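Local structure of Baccell_00875 (Bacteroides cellulosilyticus DSM 14838, 5NO8) at residues D68-G73 and A143-F148; R91-I96 and V103-G108; D109-I114 and T130-E135; V137-V142 and L225-G230; D194-N199 and E231-E236. The protein is a polysaccharide lyase that probably removes the L-rhamnose cap, carried on glucuronic acid, from complex arabinogalactan proteins. All coordinates share one frame; numbering follows the deposited sequence. Where two conformers were deposited one is given.

Contact 1: residues D68-G73 and A143-F148; sequences DNYGWG and AVYTPF
Trp72 carries one end of this buried contact, its CG anti to the backbone N (chi1 178°), so that the indole crosses obliquely over Thr146 and Pro147 toward Phe148. At the root, Trp72 CB rests 3.7 Å from Pro147 CD. Farther out, Trp72 CE3 lies 3.6 Å from Thr146 CA, and Thr146 CB sits over one face of the six-membered ring in a CH-pi contact. The far corner, Trp72 CH2, comes 3.6 Å from Phe148 CZ; here the indole edge meets the phenyl face in a T-shaped pair with planes at 79°. On the five-membered side NE1 is hydrogen-bonded to Glu125. The backbone joins in through Gly73 N, which donates to Tyr145 O at 3.1 Å, in the carbonyl plane and nearly straight (165°), while Trp72 CA makes a CA-H...O contact with the same oxygen. A second T-shaped pair closes the other end: the edge of Tyr70 meets the face of Tyr145, with Tyr70 CD1 3.4 Å from Tyr145 CE1. Asn69 ND2 lies over the centre of the Tyr70 ring and shares a water with Tyr145 OH, whereas Tyr70 OH bonds to Glu204. Just past strand 137-145 the chain makes an inverse gamma turn centred on Pro147, and Trp72 reaches Val239 of strand 232-242 in the other sheet, so the loop packs between the two sheets, consistent with a beta sandwich.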
# COMPACT_ATOMS: atom_id res chain seq x y z
N ASP A 68 7.95 -15.28 22.41
CA ASP A 68 7.64 -14.26 23.40
C ASP A 68 8.56 -13.02 23.42
O ASP A 68 8.24 -12.05 24.06
CB ASP A 68 7.47 -14.89 24.78
CG ASP A 68 8.79 -15.31 25.43
OD1 ASP A 68 9.91 -15.06 24.89
OD2 ASP A 68 8.69 -15.91 26.52
N ASN A 69 9.67 -13.04 22.69
CA ASN A 69 10.50 -11.83 22.57
C ASN A 69 9.82 -10.68 21.82
O ASN A 69 10.22 -9.52 22.00
CB ASN A 69 11.81 -12.16 21.88
CG ASN A 69 11.63 -12.50 20.43
OD1 ASN A 69 11.15 -13.58 20.12
ND2 ASN A 69 11.96 -11.55 19.54
N TYR A 70 8.78 -11.02 21.02
CA TYR A 70 8.00 -10.05 20.23
C TYR A 70 6.74 -9.52 20.90
O TYR A 70 5.95 -8.80 20.28
CB TYR A 70 7.61 -10.66 18.89
CG TYR A 70 8.75 -10.84 17.94
CD1 TYR A 70 9.49 -9.72 17.51
CD2 TYR A 70 9.07 -12.07 17.41
CE1 TYR A 70 10.54 -9.86 16.62
CE2 TYR A 70 10.13 -12.22 16.50
CZ TYR A 70 10.84 -11.10 16.10
OH TYR A 70 11.84 -11.22 15.21
N GLY A 71 6.55 -9.84 22.18
CA GLY A 71 5.42 -9.33 22.92
C GLY A 71 5.31 -7.81 22.90
O GLY A 71 6.32 -7.11 22.97
N TRP A 72 4.09 -7.32 22.82
CA TRP A 72 3.80 -5.88 22.87
C TRP A 72 4.44 -5.26 24.10
O TRP A 72 4.20 -5.70 25.25
CB TRP A 72 2.29 -5.66 22.91
CG TRP A 72 1.88 -4.25 23.02
CD1 TRP A 72 2.07 -3.42 24.09
CD2 TRP A 72 1.16 -3.49 22.06
NE1 TRP A 72 1.53 -2.19 23.85
CE2 TRP A 72 0.94 -2.22 22.61
CE3 TRP A 72 0.65 -3.77 20.79
CZ2 TRP A 72 0.30 -1.20 21.91
CZ3 TRP A 72 -0.02 -2.76 20.11
CH2 TRP A 72 -0.18 -1.50 20.66
N GLY A 73 5.24 -4.22 23.90
CA GLY A 73 5.86 -3.54 25.03
C GLY A 73 7.29 -3.95 25.30
O GLY A 73 7.99 -3.25 26.05
N ALA A 143 13.36 0.85 19.66
CA ALA A 143 12.01 0.50 19.18
C ALA A 143 11.24 -0.31 20.19
O ALA A 143 11.82 -1.00 21.00
CB ALA A 143 12.08 -0.22 17.84
N VAL A 144 9.91 -0.16 20.16
CA VAL A 144 9.01 -0.94 20.98
C VAL A 144 8.21 -1.82 20.03
O VAL A 144 7.62 -1.34 19.04
CB VAL A 144 8.08 -0.05 21.81
CG1 VAL A 144 7.06 -0.87 22.61
CG2 VAL A 144 8.87 0.85 22.73
N TYR A 145 8.14 -3.12 20.31
CA TYR A 145 7.27 -4.01 19.54
C TYR A 145 5.80 -3.69 19.78
O TYR A 145 5.37 -3.54 20.92
CB TYR A 145 7.53 -5.47 19.88
CG TYR A 145 8.88 -5.96 19.52
CD1 TYR A 145 9.29 -5.99 18.19
CD2 TYR A 145 9.75 -6.42 20.48
CE1 TYR A 145 10.54 -6.46 17.83
CE2 TYR A 145 10.99 -6.89 20.15
CZ TYR A 145 11.39 -6.95 18.83
OH TYR A 145 12.65 -7.43 18.53
N THR A 146 5.04 -3.57 18.68
CA THR A 146 3.60 -3.34 18.71
C THR A 146 3.01 -4.32 17.69
O THR A 146 2.71 -3.93 16.54
CB THR A 146 3.21 -1.88 18.41
OG1 THR A 146 3.71 -1.52 17.11
CG2 THR A 146 3.74 -0.93 19.47
N PRO A 147 2.90 -5.60 18.07
CA PRO A 147 2.59 -6.65 17.09
C PRO A 147 1.11 -6.70 16.75
O PRO A 147 0.43 -7.66 17.05
CB PRO A 147 3.08 -7.92 17.77
CG PRO A 147 2.95 -7.62 19.22
CD PRO A 147 3.26 -6.16 19.37
N PHE A 148 0.63 -5.65 16.08
CA PHE A 148 -0.77 -5.56 15.62
C PHE A 148 -1.07 -6.77 14.72
O PHE A 148 -0.21 -7.21 13.94
CB PHE A 148 -1.04 -4.26 14.85
CG PHE A 148 -1.02 -3.03 15.69
CD1 PHE A 148 -2.14 -2.63 16.40
CD2 PHE A 148 0.12 -2.23 15.74
CE1 PHE A 148 -2.13 -1.47 17.18
CE2 PHE A 148 0.15 -1.08 16.52
CZ PHE A 148 -0.97 -0.71 17.24
O HOH W 1 13.45 -9.11 20.41

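Contact 2: residues R91-I96 and V103-G108; sequences RIPVEI and VLYREG
Three backbone hydrogen bonds join these neighbours, and two of them end on one oxygen. Leu104 O accepts from Val94 N at 2.8 Å and from Glu95 N at 3.3 Å, the latter donor lying on a lone pair. In return Leu104 N donates to Glu95 O at 2.9 Å, almost straight (169°). Beyond the paired residues, water replaces direct bonding: one molecule accepts from Arg91 N and donates to Glu107 OE2, and another accepts from Arg106 N while lying 2.8 Å from Ile92 O. Glu107 also has a salt bridge to Arg88. Apolar contacts follow the two sides of the strand. Pro93 CB packs 3.7 Å from Val103 CG1 and stands over one face of the Tyr105 ring, whose edge is turned to the Arg91 carbonyl; Val94 CG2 meets Leu104 CG at 3.9 Å. An alanine at Tyr105 would remove the ring that Pro93 packs over and the hydroxyl bonded to Thr37 O, and would probably loosen the chain leading into the hairpin. With Val94 and Glu95 both facing Leu104, this is a classic beta bulge, placed in the antiparallel hairpin of strands 95-96 and 102-107 at the margin of the eight-stranded sheet.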
# COMPACT_ATOMS: atom_id res chain seq x y z
N ARG A 91 13.42 -8.16 27.71
CA ARG A 91 12.50 -9.29 27.67
C ARG A 91 12.17 -9.81 29.07
O ARG A 91 11.05 -10.20 29.31
CB ARG A 91 13.08 -10.44 26.83
CG ARG A 91 12.08 -11.59 26.63
CD ARG A 91 12.61 -12.69 25.73
NE ARG A 91 13.52 -13.53 26.48
CZ ARG A 91 13.18 -14.59 27.21
NH1 ARG A 91 11.92 -15.04 27.28
NH2 ARG A 91 14.13 -15.22 27.87
N ILE A 92 13.14 -9.82 29.98
CA ILE A 92 12.92 -10.34 31.35
C ILE A 92 13.02 -9.17 32.33
O ILE A 92 14.09 -8.62 32.51
CB ILE A 92 13.96 -11.41 31.70
CG1 ILE A 92 13.91 -12.59 30.69
CG2 ILE A 92 13.79 -11.88 33.15
CD1 ILE A 92 12.55 -13.27 30.55
N PRO A 93 11.91 -8.82 32.98
CA PRO A 93 11.91 -7.73 33.92
C PRO A 93 12.76 -8.02 35.15
O PRO A 93 12.90 -9.19 35.55
CB PRO A 93 10.45 -7.60 34.35
CG PRO A 93 9.67 -8.55 33.56
CD PRO A 93 10.59 -9.44 32.83
N VAL A 94 13.29 -6.96 35.73
CA VAL A 94 13.85 -7.02 37.08
C VAL A 94 12.76 -6.88 38.14
O VAL A 94 12.92 -7.36 39.24
CB VAL A 94 15.00 -6.02 37.32
CG1 VAL A 94 16.13 -6.28 36.34
CG2 VAL A 94 14.57 -4.58 37.24
N GLU A 95 11.66 -6.22 37.80
CA GLU A 95 10.50 -6.10 38.70
C GLU A 95 9.21 -6.07 37.88
O GLU A 95 9.13 -5.43 36.82
CB GLU A 95 10.62 -4.84 39.55
CG GLU A 95 9.55 -4.70 40.64
CD GLU A 95 9.41 -3.28 41.20
OE1 GLU A 95 10.30 -2.42 40.97
OE2 GLU A 95 8.38 -3.02 41.88
N ILE A 96 8.19 -6.80 38.34
CA ILE A 96 6.87 -6.73 37.69
C ILE A 96 5.85 -6.76 38.81
O ILE A 96 5.98 -7.56 39.74
CB ILE A 96 6.68 -7.83 36.61
CG1 ILE A 96 5.26 -7.81 36.02
CG2 ILE A 96 7.06 -9.22 37.12
CD1 ILE A 96 5.15 -8.66 34.78
N VAL A 103 6.14 -2.47 35.01
CA VAL A 103 7.18 -3.40 34.63
C VAL A 103 8.48 -2.63 34.48
O VAL A 103 8.53 -1.57 33.83
CB VAL A 103 6.84 -4.15 33.32
CG1 VAL A 103 7.71 -5.37 33.16
CG2 VAL A 103 5.37 -4.61 33.28
N LEU A 104 9.54 -3.14 35.11
CA LEU A 104 10.84 -2.51 35.10
C LEU A 104 11.86 -3.46 34.53
O LEU A 104 11.98 -4.61 34.98
CB LEU A 104 11.19 -2.08 36.52
CG LEU A 104 12.48 -1.34 36.77
CD1 LEU A 104 12.49 -0.05 35.98
CD2 LEU A 104 12.67 -1.08 38.28
N TYR A 105 12.64 -2.97 33.56
CA TYR A 105 13.73 -3.72 32.94
C TYR A 105 14.98 -2.91 33.13
O TYR A 105 14.93 -1.67 33.19
CB TYR A 105 13.49 -3.90 31.41
CG TYR A 105 12.17 -4.47 31.02
CD1 TYR A 105 11.03 -3.66 30.98
CD2 TYR A 105 12.01 -5.84 30.74
CE1 TYR A 105 9.80 -4.18 30.63
CE2 TYR A 105 10.76 -6.37 30.40
CZ TYR A 105 9.65 -5.54 30.37
OH TYR A 105 8.40 -6.01 30.03
N ARG A 106 16.13 -3.59 33.18
CA ARG A 106 17.41 -2.93 33.27
C ARG A 106 18.36 -3.66 32.35
O ARG A 106 18.66 -4.84 32.57
CB ARG A 106 17.94 -2.87 34.71
CG ARG A 106 19.30 -2.23 34.88
CD ARG A 106 19.33 -0.72 34.59
NE ARG A 106 20.66 -0.23 34.85
CZ ARG A 106 21.11 0.23 36.02
NH1 ARG A 106 20.31 0.37 37.05
NH2 ARG A 106 22.38 0.61 36.12
N GLU A 107 18.81 -2.96 31.32
CA GLU A 107 19.61 -3.55 30.27
C GLU A 107 20.86 -2.69 30.15
O GLU A 107 20.85 -1.59 29.55
CB GLU A 107 18.84 -3.59 28.95
CG GLU A 107 17.54 -4.40 28.98
CD GLU A 107 17.72 -5.87 29.30
OE1 GLU A 107 18.78 -6.44 28.95
OE2 GLU A 107 16.76 -6.47 29.87
N GLY A 108 21.93 -3.17 30.78
CA GLY A 108 23.16 -2.39 30.85
C GLY A 108 22.90 -1.14 31.67
O GLY A 108 22.31 -1.20 32.76
O HOH W 2 15.77 -8.73 29.30
O HOH W 3 15.74 -6.38 32.45

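Contact 3: residues D109-I114 and T130-E135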
# COMPACT_ATOMS: atom_id res chain seq x y z
N ASP A 109 23.30 0.01 31.13
CA ASP A 109 23.06 1.30 31.77
C ASP A 109 21.60 1.76 31.71
O ASP A 109 21.24 2.72 32.37
CB ASP A 109 23.89 2.40 31.09
CG ASP A 109 25.39 2.21 31.27
OD1 ASP A 109 25.80 1.86 32.39
OD2 ASP A 109 26.13 2.41 30.27
N ILE A 110 20.79 1.11 30.89
CA ILE A 110 19.46 1.65 30.57
C ILE A 110 18.36 1.00 31.38
O ILE A 110 18.15 -0.21 31.31
CB ILE A 110 19.14 1.54 29.07
CG1 ILE A 110 20.28 2.16 28.23
CG2 ILE A 110 17.83 2.22 28.74
CD1 ILE A 110 20.56 3.59 28.60
N ARG A 111 17.62 1.83 32.10
CA ARG A 111 16.41 1.43 32.80
C ARG A 111 15.23 1.70 31.89
O ARG A 111 15.11 2.84 31.40
CB ARG A 111 16.31 2.27 34.05
CG ARG A 111 15.19 1.95 35.00
CD ARG A 111 15.35 2.93 36.17
NE ARG A 111 14.50 2.68 37.33
CZ ARG A 111 13.34 3.30 37.60
NH1 ARG A 111 12.69 2.99 38.73
NH2 ARG A 111 12.81 4.20 36.76
N ILE A 112 14.40 0.69 31.67
CA ILE A 112 13.15 0.83 30.91
C ILE A 112 12.00 0.59 31.87
O ILE A 112 11.86 -0.52 32.39
CB ILE A 112 13.04 -0.15 29.73
CG1 ILE A 112 14.29 -0.09 28.82
CG2 ILE A 112 11.82 0.18 28.91
CD1 ILE A 112 15.33 -1.15 29.10
N LEU A 113 11.23 1.62 32.13
CA LEU A 113 10.06 1.47 33.04
C LEU A 113 8.81 1.63 32.21
O LEU A 113 8.68 2.63 31.50
CB LEU A 113 10.08 2.50 34.14
CG LEU A 113 8.91 2.54 35.14
CD1 LEU A 113 8.86 1.25 35.94
CD2 LEU A 113 9.05 3.75 36.05
N ILE A 114 7.90 0.66 32.30
CA ILE A 114 6.59 0.77 31.71
C ILE A 114 5.53 0.91 32.79
O ILE A 114 5.43 0.04 33.65
CB ILE A 114 6.23 -0.44 30.85
CG1 ILE A 114 7.37 -0.76 29.88
CG2 ILE A 114 4.94 -0.16 30.09
CD1 ILE A 114 7.19 -2.02 29.07
N THR A 130 15.92 5.55 31.03
CA THR A 130 16.81 6.35 31.86
C THR A 130 18.23 5.82 31.80
O THR A 130 18.44 4.63 31.92
CB THR A 130 16.33 6.36 33.33
OG1 THR A 130 14.95 6.78 33.36
CG2 THR A 130 17.18 7.32 34.16
N ASN A 131 19.19 6.72 31.64
CA ASN A 131 20.60 6.37 31.76
C ASN A 131 20.98 6.38 33.23
O ASN A 131 21.16 7.43 33.83
CB ASN A 131 21.48 7.33 30.97
CG ASN A 131 22.95 6.98 31.05
OD1 ASN A 131 23.32 5.91 31.55
ND2 ASN A 131 23.78 7.86 30.56
N GLU A 132 21.11 5.17 33.79
CA GLU A 132 21.55 4.99 35.19
C GLU A 132 23.06 4.81 35.34
O GLU A 132 23.56 4.54 36.44
CB GLU A 132 20.81 3.78 35.79
CG GLU A 132 19.31 3.96 35.90
CD GLU A 132 18.90 5.00 36.94
OE1 GLU A 132 19.70 5.35 37.83
OE2 GLU A 132 17.74 5.47 36.87
N GLY A 133 23.79 4.94 34.25
CA GLY A 133 25.23 4.76 34.24
C GLY A 133 26.01 6.01 34.62
O GLY A 133 25.42 7.03 34.96
N GLU A 134 27.34 5.90 34.55
CA GLU A 134 28.24 6.96 34.97
C GLU A 134 28.68 7.88 33.82
O GLU A 134 29.19 8.97 34.10
CB GLU A 134 29.51 6.37 35.62
N GLU A 135 28.46 7.46 32.57
CA GLU A 135 28.84 8.24 31.38
C GLU A 135 27.62 8.45 30.48
O GLU A 135 26.67 7.68 30.54
CB GLU A 135 29.94 7.50 30.57
O HOH W 4 27.05 5.09 31.24
O HOH W 5 28.25 3.18 33.69
O HOH W 6 13.31 4.63 33.49
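Asn131 holds CG anti to its backbone N (chi1 -179°), with the amide turned forward along the chain leaving the strand. From there OD1 accepts from Gly133 N at 2.9 Å, the donor standing above the carbonyl plane, and ND2 donates to Glu135 O at 2.9 Å, in the amide plane and nearly straight (170°). ND2 also reaches Leu227 O. Asp109, its CG beside the backbone N, lays OD1 3.5 Å from Gly133 CA, where any side chain would collide with it. Its carboxylate bonds to Lys81 and, through a water from OD1, to Glu134 N. An alanine in place of Asn131 would lose the hydrogen bonds of the side-chain amide and would probably let the turn through Gly133 drift away from Asp109. Across the strands, Arg111 N donates to Thr130 O and Thr130 N to Arg111 O, both at 2.9 Å, and Glu132 N to Asp109 O at 2.8 Å. Arg111 and Glu132 run side by side, Arg111 CD 3.6 Å from Glu132 OE2, their charges near without a salt bridge. The Gly133 N bond to Asn131 OD1 makes an Asx turn at the open end of the antiparallel hairpin 110-119/122-131.

Contact 4: residues V137-V142 and L225-G230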
# COMPACT_ATOMS: atom_id res chain seq x y z
N VAL A 137 25.37 8.11 27.22
CA VAL A 137 25.18 7.07 26.23
C VAL A 137 24.38 7.64 25.06
O VAL A 137 23.55 8.54 25.23
CB VAL A 137 24.43 5.85 26.80
CG1 VAL A 137 25.19 5.27 28.00
CG2 VAL A 137 23.01 6.18 27.21
N SER A 138 24.64 7.08 23.87
CA SER A 138 23.81 7.32 22.70
C SER A 138 23.03 6.04 22.42
O SER A 138 23.57 4.95 22.54
CB SER A 138 24.65 7.71 21.51
OG SER A 138 25.30 8.95 21.71
N LEU A 139 21.74 6.17 22.17
CA LEU A 139 20.91 5.01 21.84
C LEU A 139 20.48 5.17 20.39
O LEU A 139 19.95 6.23 20.03
CB LEU A 139 19.66 4.94 22.72
CG LEU A 139 19.93 4.84 24.25
CD1 LEU A 139 18.64 4.69 25.03
CD2 LEU A 139 20.89 3.69 24.54
N TYR A 140 20.71 4.14 19.59
CA TYR A 140 20.31 4.13 18.21
C TYR A 140 19.35 2.96 17.98
O TYR A 140 19.42 1.93 18.68
CB TYR A 140 21.52 3.96 17.33
CG TYR A 140 22.51 5.08 17.36
CD1 TYR A 140 22.36 6.18 16.50
CD2 TYR A 140 23.58 5.09 18.23
CE1 TYR A 140 23.28 7.19 16.49
CE2 TYR A 140 24.51 6.12 18.23
CZ TYR A 140 24.33 7.18 17.36
OH TYR A 140 25.25 8.19 17.31
N ASP A 141 18.47 3.10 16.99
CA ASP A 141 17.52 2.03 16.64
C ASP A 141 16.79 1.52 17.89
O ASP A 141 16.80 0.33 18.23
CB ASP A 141 18.24 0.91 15.88
CG ASP A 141 18.37 1.22 14.39
OD1 ASP A 141 18.42 2.44 14.06
OD2 ASP A 141 18.36 0.27 13.56
N VAL A 142 16.17 2.47 18.54
CA VAL A 142 15.38 2.24 19.74
C VAL A 142 13.94 1.98 19.26
O VAL A 142 13.40 2.78 18.51
CB VAL A 142 15.35 3.49 20.66
CG1 VAL A 142 14.56 3.19 21.94
CG2 VAL A 142 16.77 3.96 20.95
N LEU A 225 18.63 8.76 20.53
CA LEU A 225 18.67 9.51 21.79
C LEU A 225 20.12 9.69 22.25
O LEU A 225 21.03 8.90 21.90
CB LEU A 225 17.90 8.78 22.91
CG LEU A 225 16.44 8.38 22.66
CD1 LEU A 225 15.85 7.53 23.77
CD2 LEU A 225 15.64 9.65 22.47
N LEU A 226 20.33 10.75 23.02
CA LEU A 226 21.58 10.96 23.73
C LEU A 226 21.17 11.26 25.16
O LEU A 226 20.46 12.24 25.38
CB LEU A 226 22.36 12.12 23.10
CG LEU A 226 23.72 12.48 23.71
CD1 LEU A 226 24.62 11.32 23.86
CD2 LEU A 226 24.42 13.51 22.84
N LEU A 227 21.58 10.40 26.11
CA LEU A 227 21.16 10.56 27.49
C LEU A 227 22.37 10.72 28.38
O LEU A 227 23.20 9.83 28.44
CB LEU A 227 20.33 9.37 27.96
CG LEU A 227 19.02 9.14 27.23
CD1 LEU A 227 18.41 7.86 27.76
CD2 LEU A 227 18.11 10.34 27.39
N LYS A 228 22.47 11.87 29.03
CA LYS A 228 23.51 12.08 30.05
C LYS A 228 23.15 11.26 31.28
O LYS A 228 22.01 10.80 31.42
CB LYS A 228 23.65 13.57 30.39
CG LYS A 228 24.23 14.39 29.25
CD LYS A 228 24.01 15.88 29.50
CE LYS A 228 24.26 16.67 28.24
NZ LYS A 228 23.93 18.11 28.44
N PRO A 229 24.11 11.05 32.19
CA PRO A 229 23.76 10.29 33.39
C PRO A 229 22.58 10.89 34.14
O PRO A 229 22.51 12.09 34.31
CB PRO A 229 25.03 10.40 34.24
CG PRO A 229 26.09 10.40 33.21
CD PRO A 229 25.56 11.32 32.14
N GLY A 230 21.63 10.06 34.51
CA GLY A 230 20.42 10.49 35.19
C GLY A 230 19.30 11.03 34.30
O GLY A 230 18.20 11.25 34.81
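Four backbone hydrogen bonds tie strand 137-140 to strand 225-227. Val137 and Leu227 exchange one pair, with Leu227 N reaching Val137 O at 2.8 Å nearly along the C=O axis. Leu139 and Leu225 exchange the other: Leu139 N approaches Leu225 O at 2.8 Å from above the carbonyl plane, and Leu225 N returns to Leu139 O at 2.9 Å. Between them Ser138 and Leu226 form the non-hydrogen-bonded pair. Leu226 turns CG anti to its backbone N, which brings CD1 across to lie 3.3 Å from both Ser138 OG and Val137 O, a methyl group against two oxygens on the face opposite the leucine cluster. On that other face, Leu139 CD1 sits 4.2 Å from Leu225 CD1 and equally far from Leu227 CD1, the branches crossing obliquely. This pairing belongs to one sheet of a two-sheet beta sandwich, and the leucine-lined face is its inner one: Val137 and Leu139 both pack on Ile110 of the second sheet. Within their own sheet, Ser138 and Tyr140 bond through their backbones to strand 75-81 on the other flank. Past Tyr140 the chain turns a corner at Asp141, whose backbone N is held by Asp224 OD1 and whose carboxylate pairs with Lys664 and bonds to Tyr663 OH.

Contact 5: residues D194-N199 and E231-E236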
# COMPACT_ATOMS: atom_id res chain seq x y z
N ASP A 194 3.16 11.73 24.43
CA ASP A 194 4.40 12.32 24.89
C ASP A 194 5.52 11.60 24.15
O ASP A 194 5.40 10.43 23.84
CB ASP A 194 4.54 12.18 26.42
CG ASP A 194 5.64 13.06 26.99
OD1 ASP A 194 6.00 14.10 26.38
OD2 ASP A 194 6.15 12.75 28.08
N GLY A 195 6.59 12.32 23.85
CA GLY A 195 7.68 11.80 23.02
C GLY A 195 7.24 11.68 21.57
O GLY A 195 6.35 12.41 21.12
N ALA A 196 7.89 10.80 20.83
CA ALA A 196 7.71 10.73 19.38
C ALA A 196 7.99 9.35 18.82
O ALA A 196 8.75 8.57 19.40
CB ALA A 196 8.60 11.75 18.70
N ILE A 197 7.37 9.07 17.68
CA ILE A 197 7.70 7.90 16.88
C ILE A 197 8.14 8.42 15.52
O ILE A 197 7.41 9.16 14.84
CB ILE A 197 6.52 6.91 16.75
CG1 ILE A 197 6.17 6.29 18.10
CG2 ILE A 197 6.79 5.81 15.71
CD1 ILE A 197 7.29 5.48 18.73
N ARG A 198 9.36 8.06 15.13
CA ARG A 198 9.98 8.57 13.91
C ARG A 198 9.86 7.65 12.70
O ARG A 198 10.05 8.08 11.57
CB ARG A 198 11.44 8.92 14.14
CG ARG A 198 12.31 7.70 14.32
CD ARG A 198 13.78 7.85 13.96
NE ARG A 198 14.47 6.64 14.45
CZ ARG A 198 14.76 5.54 13.74
NH1 ARG A 198 14.48 5.44 12.44
NH2 ARG A 198 15.37 4.50 14.34
N ASN A 199 9.64 6.36 12.93
CA ASN A 199 9.54 5.40 11.85
C ASN A 199 9.04 4.08 12.40
O ASN A 199 8.66 3.99 13.56
CB ASN A 199 10.92 5.19 11.17
CG ASN A 199 10.79 5.06 9.67
OD1 ASN A 199 9.90 4.37 9.21
ND2 ASN A 199 11.66 5.75 8.91
N GLU A 231 19.56 11.21 33.00
CA GLU A 231 18.57 11.77 32.08
C GLU A 231 17.67 10.69 31.54
O GLU A 231 18.10 9.52 31.40
CB GLU A 231 19.22 12.44 30.88
CG GLU A 231 19.89 13.75 31.20
CD GLU A 231 20.26 14.56 29.95
OE1 GLU A 231 20.44 15.78 30.17
OE2 GLU A 231 20.37 14.01 28.79
N SER A 232 16.44 11.08 31.22
CA SER A 232 15.44 10.17 30.76
C SER A 232 14.87 10.66 29.44
O SER A 232 15.04 11.83 29.07
CB SER A 232 14.34 10.04 31.80
OG SER A 232 13.61 8.85 31.62
N TYR A 233 14.27 9.73 28.70
CA TYR A 233 13.36 10.01 27.59
C TYR A 233 12.04 9.31 27.90
O TYR A 233 12.03 8.14 28.32
CB TYR A 233 13.94 9.49 26.30
CG TYR A 233 13.06 9.83 25.12
CD1 TYR A 233 13.08 11.11 24.58
CD2 TYR A 233 12.19 8.89 24.58
CE1 TYR A 233 12.26 11.46 23.50
CE2 TYR A 233 11.36 9.22 23.50
CZ TYR A 233 11.42 10.51 22.96
OH TYR A 233 10.61 10.86 21.90
N SER A 234 10.93 10.02 27.70
CA SER A 234 9.61 9.46 27.92
C SER A 234 8.77 9.40 26.64
O SER A 234 8.72 10.34 25.86
CB SER A 234 8.82 10.23 28.98
OG SER A 234 9.09 11.61 28.92
N LEU A 235 8.11 8.27 26.49
CA LEU A 235 7.15 8.06 25.41
C LEU A 235 5.86 7.63 26.09
O LEU A 235 5.86 6.74 26.94
CB LEU A 235 7.64 6.96 24.52
CG LEU A 235 6.66 6.40 23.49
CD1 LEU A 235 6.47 7.38 22.36
CD2 LEU A 235 7.12 5.04 23.01
N GLU A 236 4.75 8.24 25.67
CA GLU A 236 3.46 7.87 26.18
C GLU A 236 2.49 7.73 25.01
O GLU A 236 2.51 8.52 24.08
CB GLU A 236 2.97 8.93 27.17
CG GLU A 236 1.62 8.65 27.78
CD GLU A 236 1.07 9.83 28.57
OE1 GLU A 236 1.07 9.73 29.81
OE2 GLU A 236 0.67 10.86 27.97
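Here the antiparallel pairing of strands 187-194 and 232-242, neighbours in the eight-stranded sheet, comes to an end, and the chain leaves at Gly195 to run almost at right angles (97°) to its former partner. Two backbone hydrogen bonds form the last paired step: Glu236 N donates to Asp194 O at 2.9 Å, and Asp194 N to Glu236 O at a longer 3.3 Å, each donor standing above the plane of the carbonyl it meets. Leu235 CA adds a CA-H...O contact to Asp194 O. Among the charged and polar side chains, Asp194 and Glu236 both set CG anti to the backbone N and touch at their CB atoms, 3.7 Å apart. Their carboxylates diverge, Glu236 OE2 going to Thr193 and Asp194 OD2 lying 3.3 Å from Ser234 OG. Steric fit governs the exit. Gly195 has positive phi, and a side chain there would run into Ser234 O and Tyr233 OH. The Tyr233 hydroxyl stands 2.9 Å from Ala196 N, which meets the ring at its edge, while Tyr233 itself packs against Pro223. The apolar contact is between Leu235 and Ile197, whose CD1 atoms touch at 4.2 Å, and Leu235 CD1 lies 3.9 Å from Ala196 O, a buried carbonyl oxygen that has no polar partner.

Overall arrangement
All five contacts lie in the N-terminal beta sandwich. Contact 1 is the most buried and is built on aromatic rings; contact 2, at the surface, relies on backbone bonds and water. Of the partly buried three, contact 3 is polar, with side-chain amide and carboxylate bonds, contact 4 combines strand pairing with a leucine-lined inner face, and contact 5 is a strand end governed by a glycine and a tyrosine. Contacts 1 and 4 share strand 137-145 in one sheet; contacts 2, 3 and 5 belong to the other, joined through paired strands 102-107 with 110-119 and 122-131 with 232-242. Between the sheets, contacts 3 and 4 meet. A salt bridge, Asp68 with Arg91, ties contact 1 to contact 2.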